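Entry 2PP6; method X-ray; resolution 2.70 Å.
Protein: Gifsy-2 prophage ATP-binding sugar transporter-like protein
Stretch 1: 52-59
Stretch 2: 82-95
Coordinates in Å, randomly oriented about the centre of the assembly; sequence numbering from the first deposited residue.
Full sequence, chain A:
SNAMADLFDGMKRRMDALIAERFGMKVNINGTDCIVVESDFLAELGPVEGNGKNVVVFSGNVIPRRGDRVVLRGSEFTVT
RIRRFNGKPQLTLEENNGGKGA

Stretch 1 (52-59) GKNVVVFS
Stretch 2 (82-95) IRRFNGKPQLTLEE

The aliphatic chain of Lys88 lies across one face of the Phe58 ring, near the Val57 end of an antiparallel ladder: Lys88 CD sits 4.2 Å from the Phe58 ring centroid, 6° off the normal, and Lys88 NZ 4.8 Å from it, an off-centre cation-pi contact. Lys88 (m, t, t, p) starts toward stretch 1, whereas Phe58 (chi1 -79°, chi2 -115°) leaves its backbone pointing away and brings its ring back at its end.

The strand that ends at Val57 runs against strand 88-95 at 160°, their axes approaching to 4.5 Å. Lys53 is level with Leu93, Asn54 with Thr92, Val55 with Leu91, Val56 with Gln90 and Val57 with Pro89; phi/psi values are extended, for example -149/152 at Val55. Val55 and Leu91 exchange two bonds, Val55 N to Leu91 O at 3.1 Å and Leu91 N to Val55 O at 2.7 Å. Leu93 N donates to Lys53 O (2.8 Å) and Val57 N to Pro89 O (2.9 Å); proline, lacking an amide hydrogen, serves here as acceptor. Between these bonds, Val56 CA closes to 3.1 Å from Pro89 O.

Val55 (m), Leu91 and Leu93 (both m, t) pack, buried, on one face, which Lys53 (t, p, p, t) joins before its end leads away; Val55 CG1 is 4.3 Å from Leu93 CD1. Branched apolar side chains suit this buried strand. Val57 (t) extends the packing, its CG2 3.8 Å from Leu91 CD1 and 4.1 Å from Pro89 CB. The other face carries Val56 (chi1 -9°), Thr92 (m) and the polar, partly exposed Asn54 (chi1 -139°, chi2 -81°) and Gln90 (t, t, chi3 -73°). There Asn54 ND2 makes a weak hydrogen bond to Thr92 OG1 (3.2 Å), and Val56 CG1 meets Phe85 CD2 at 4.4 Å.

Phe85 (t) begins a type I' turn to Lys88; Asn86 (53/44) and Gly87 (79/6) take positive phi, which glycine adopts easily and asparagine tolerates. Together the stretches bury 734 Å².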

# COMPACT_ATOMS: atom_id res chain seq x y z
N GLY A 52 -22.10 -20.28 -15.37
CA GLY A 52 -21.09 -20.67 -14.40
C GLY A 52 -20.45 -19.50 -13.67
O GLY A 52 -19.24 -19.26 -13.81
N LYS A 53 -21.25 -18.78 -12.89
CA LYS A 53 -20.79 -17.61 -12.13
C LYS A 53 -19.60 -17.91 -11.20
O LYS A 53 -19.46 -19.02 -10.68
CB LYS A 53 -21.96 -17.05 -11.31
CG LYS A 53 -21.67 -15.74 -10.61
CD LYS A 53 -21.86 -14.56 -11.53
CE LYS A 53 -23.32 -14.42 -11.92
NZ LYS A 53 -23.55 -13.20 -12.74
N ASN A 54 -18.75 -16.90 -10.99
CA ASN A 54 -17.57 -17.05 -10.15
C ASN A 54 -17.45 -15.90 -9.13
O ASN A 54 -17.57 -14.74 -9.49
CB ASN A 54 -16.33 -17.10 -11.03
CG ASN A 54 -15.34 -18.14 -10.56
OD1 ASN A 54 -14.57 -17.89 -9.64
ND2 ASN A 54 -15.39 -19.31 -11.17
N VAL A 55 -17.21 -16.22 -7.86
CA VAL A 55 -17.12 -15.17 -6.84
C VAL A 55 -16.18 -15.53 -5.71
O VAL A 55 -15.99 -16.71 -5.42
CB VAL A 55 -18.48 -14.93 -6.18
CG1 VAL A 55 -19.57 -14.82 -7.23
CG2 VAL A 55 -18.78 -16.06 -5.21
N VAL A 56 -15.58 -14.53 -5.08
CA VAL A 56 -14.72 -14.84 -3.94
C VAL A 56 -15.40 -14.32 -2.67
O VAL A 56 -16.00 -13.24 -2.66
CB VAL A 56 -13.29 -14.29 -4.12
CG1 VAL A 56 -13.10 -13.78 -5.51
CG2 VAL A 56 -12.99 -13.26 -3.09
N VAL A 57 -15.34 -15.12 -1.61
CA VAL A 57 -15.98 -14.82 -0.34
C VAL A 57 -15.15 -13.98 0.61
O VAL A 57 -14.07 -14.39 1.04
CB VAL A 57 -16.35 -16.15 0.36
CG1 VAL A 57 -17.13 -15.87 1.64
CG2 VAL A 57 -17.17 -16.99 -0.58
N PHE A 58 -15.65 -12.81 0.97
CA PHE A 58 -14.91 -11.93 1.87
C PHE A 58 -15.22 -12.06 3.35
O PHE A 58 -14.33 -11.90 4.18
CB PHE A 58 -15.07 -10.48 1.43
CG PHE A 58 -14.19 -10.10 0.27
CD1 PHE A 58 -13.19 -9.16 0.42
CD2 PHE A 58 -14.36 -10.70 -0.98
CE1 PHE A 58 -12.36 -8.82 -0.65
CE2 PHE A 58 -13.54 -10.37 -2.06
CZ PHE A 58 -12.54 -9.43 -1.90
N SER A 59 -16.46 -12.37 3.70
CA SER A 59 -16.83 -12.50 5.10
C SER A 59 -16.03 -13.64 5.73
O SER A 59 -15.73 -14.64 5.07
CB SER A 59 -18.33 -12.79 5.21
OG SER A 59 -19.07 -11.77 4.57
N ILE A 82 -14.16 -25.16 -5.58
CA ILE A 82 -13.62 -24.12 -4.71
C ILE A 82 -12.12 -23.91 -4.83
O ILE A 82 -11.33 -24.79 -4.51
CB ILE A 82 -13.97 -24.47 -3.23
CG1 ILE A 82 -15.46 -24.19 -2.97
CG2 ILE A 82 -13.06 -23.72 -2.28
CD1 ILE A 82 -15.93 -24.56 -1.57
N ARG A 83 -11.71 -22.73 -5.29
CA ARG A 83 -10.29 -22.43 -5.40
C ARG A 83 -9.85 -21.43 -4.34
O ARG A 83 -10.57 -21.14 -3.40
CB ARG A 83 -9.98 -21.88 -6.78
CG ARG A 83 -10.12 -22.91 -7.84
CD ARG A 83 -10.61 -22.31 -9.13
NE ARG A 83 -10.91 -23.37 -10.08
CZ ARG A 83 -11.51 -23.18 -11.25
NH1 ARG A 83 -11.88 -21.95 -11.60
NH2 ARG A 83 -11.72 -24.21 -12.05
N ARG A 84 -8.65 -20.90 -4.50
CA ARG A 84 -8.19 -19.92 -3.55
C ARG A 84 -7.83 -18.66 -4.31
O ARG A 84 -7.36 -18.71 -5.45
CB ARG A 84 -6.99 -20.45 -2.77
CG ARG A 84 -7.31 -20.69 -1.31
CD ARG A 84 -8.41 -21.72 -1.17
NE ARG A 84 -9.26 -21.45 -0.01
CZ ARG A 84 -10.22 -22.27 0.42
NH1 ARG A 84 -10.45 -23.41 -0.22
NH2 ARG A 84 -10.96 -21.94 1.47
N PHE A 85 -8.10 -17.53 -3.68
CA PHE A 85 -7.79 -16.25 -4.27
C PHE A 85 -7.22 -15.45 -3.12
O PHE A 85 -7.97 -14.89 -2.32
CB PHE A 85 -9.03 -15.58 -4.82
CG PHE A 85 -8.75 -14.33 -5.57
CD1 PHE A 85 -8.37 -14.38 -6.90
CD2 PHE A 85 -8.82 -13.09 -4.94
CE1 PHE A 85 -8.07 -13.21 -7.61
CE2 PHE A 85 -8.52 -11.92 -5.63
CZ PHE A 85 -8.14 -11.98 -6.97
N ASN A 86 -5.89 -15.43 -3.04
CA ASN A 86 -5.20 -14.72 -1.97
C ASN A 86 -5.76 -15.22 -0.65
O ASN A 86 -6.06 -14.43 0.26
CB ASN A 86 -5.40 -13.22 -2.10
CG ASN A 86 -4.96 -12.69 -3.45
OD1 ASN A 86 -5.48 -13.09 -4.49
ND2 ASN A 86 -3.97 -11.81 -3.44
N GLY A 87 -5.92 -16.54 -0.56
CA GLY A 87 -6.42 -17.15 0.65
C GLY A 87 -7.91 -17.08 0.88
O GLY A 87 -8.38 -17.48 1.95
N LYS A 88 -8.67 -16.58 -0.08
CA LYS A 88 -10.12 -16.51 0.08
C LYS A 88 -10.82 -17.48 -0.83
O LYS A 88 -10.41 -17.72 -1.95
CB LYS A 88 -10.64 -15.11 -0.18
CG LYS A 88 -10.08 -14.11 0.75
CD LYS A 88 -10.89 -12.85 0.71
CE LYS A 88 -10.02 -11.68 1.05
NZ LYS A 88 -8.95 -11.59 0.02
N PRO A 89 -11.91 -18.04 -0.35
CA PRO A 89 -12.67 -19.00 -1.15
C PRO A 89 -13.17 -18.42 -2.47
O PRO A 89 -13.90 -17.45 -2.50
CB PRO A 89 -13.84 -19.36 -0.25
CG PRO A 89 -13.32 -19.09 1.12
CD PRO A 89 -12.56 -17.81 0.94
N GLN A 90 -12.75 -19.01 -3.58
CA GLN A 90 -13.27 -18.55 -4.85
C GLN A 90 -14.22 -19.66 -5.28
O GLN A 90 -13.77 -20.76 -5.58
CB GLN A 90 -12.18 -18.38 -5.88
CG GLN A 90 -12.80 -18.23 -7.23
CD GLN A 90 -11.80 -17.89 -8.27
OE1 GLN A 90 -11.30 -16.77 -8.33
NE2 GLN A 90 -11.48 -18.86 -9.12
N LEU A 91 -15.52 -19.37 -5.29
CA LEU A 91 -16.52 -20.36 -5.64
C LEU A 91 -17.03 -20.35 -7.08
O LEU A 91 -17.28 -19.30 -7.68
CB LEU A 91 -17.72 -20.21 -4.70
CG LEU A 91 -17.43 -19.91 -3.22
CD1 LEU A 91 -18.75 -19.87 -2.44
CD2 LEU A 91 -16.50 -20.95 -2.64
N THR A 92 -17.18 -21.55 -7.64
CA THR A 92 -17.72 -21.69 -8.98
C THR A 92 -19.15 -22.13 -8.73
O THR A 92 -19.38 -23.18 -8.12
CB THR A 92 -16.99 -22.75 -9.81
OG1 THR A 92 -15.66 -22.30 -10.09
CG2 THR A 92 -17.73 -23.01 -11.12
N LEU A 93 -20.09 -21.32 -9.18
CA LEU A 93 -21.51 -21.57 -8.97
C LEU A 93 -22.28 -21.91 -10.23
O LEU A 93 -22.09 -21.28 -11.28
CB LEU A 93 -22.16 -20.33 -8.37
CG LEU A 93 -21.38 -19.55 -7.33
CD1 LEU A 93 -22.11 -18.25 -7.01
CD2 LEU A 93 -21.23 -20.39 -6.09
N GLU A 94 -23.16 -22.90 -10.12
CA GLU A 94 -24.00 -23.32 -11.23
C GLU A 94 -25.48 -23.13 -10.88
O GLU A 94 -25.89 -23.38 -9.74
CB GLU A 94 -23.73 -24.79 -11.58
CG GLU A 94 -22.31 -25.04 -12.09
CD GLU A 94 -21.96 -24.23 -13.34
OE1 GLU A 94 -20.78 -24.23 -13.73
OE2 GLU A 94 -22.87 -23.60 -13.92
N GLU A 95 -26.27 -22.68 -11.86
CA GLU A 95 -27.71 -22.46 -11.68
C GLU A 95 -28.39 -23.77 -11.25
O GLU A 95 -27.84 -24.86 -11.41
CB GLU A 95 -28.33 -21.99 -12.99
CG GLU A 95 -27.48 -20.99 -13.76
CD GLU A 95 -28.01 -19.57 -13.68
OE1 GLU A 95 -27.37 -18.68 -14.28
OE2 GLU A 95 -29.06 -19.34 -13.03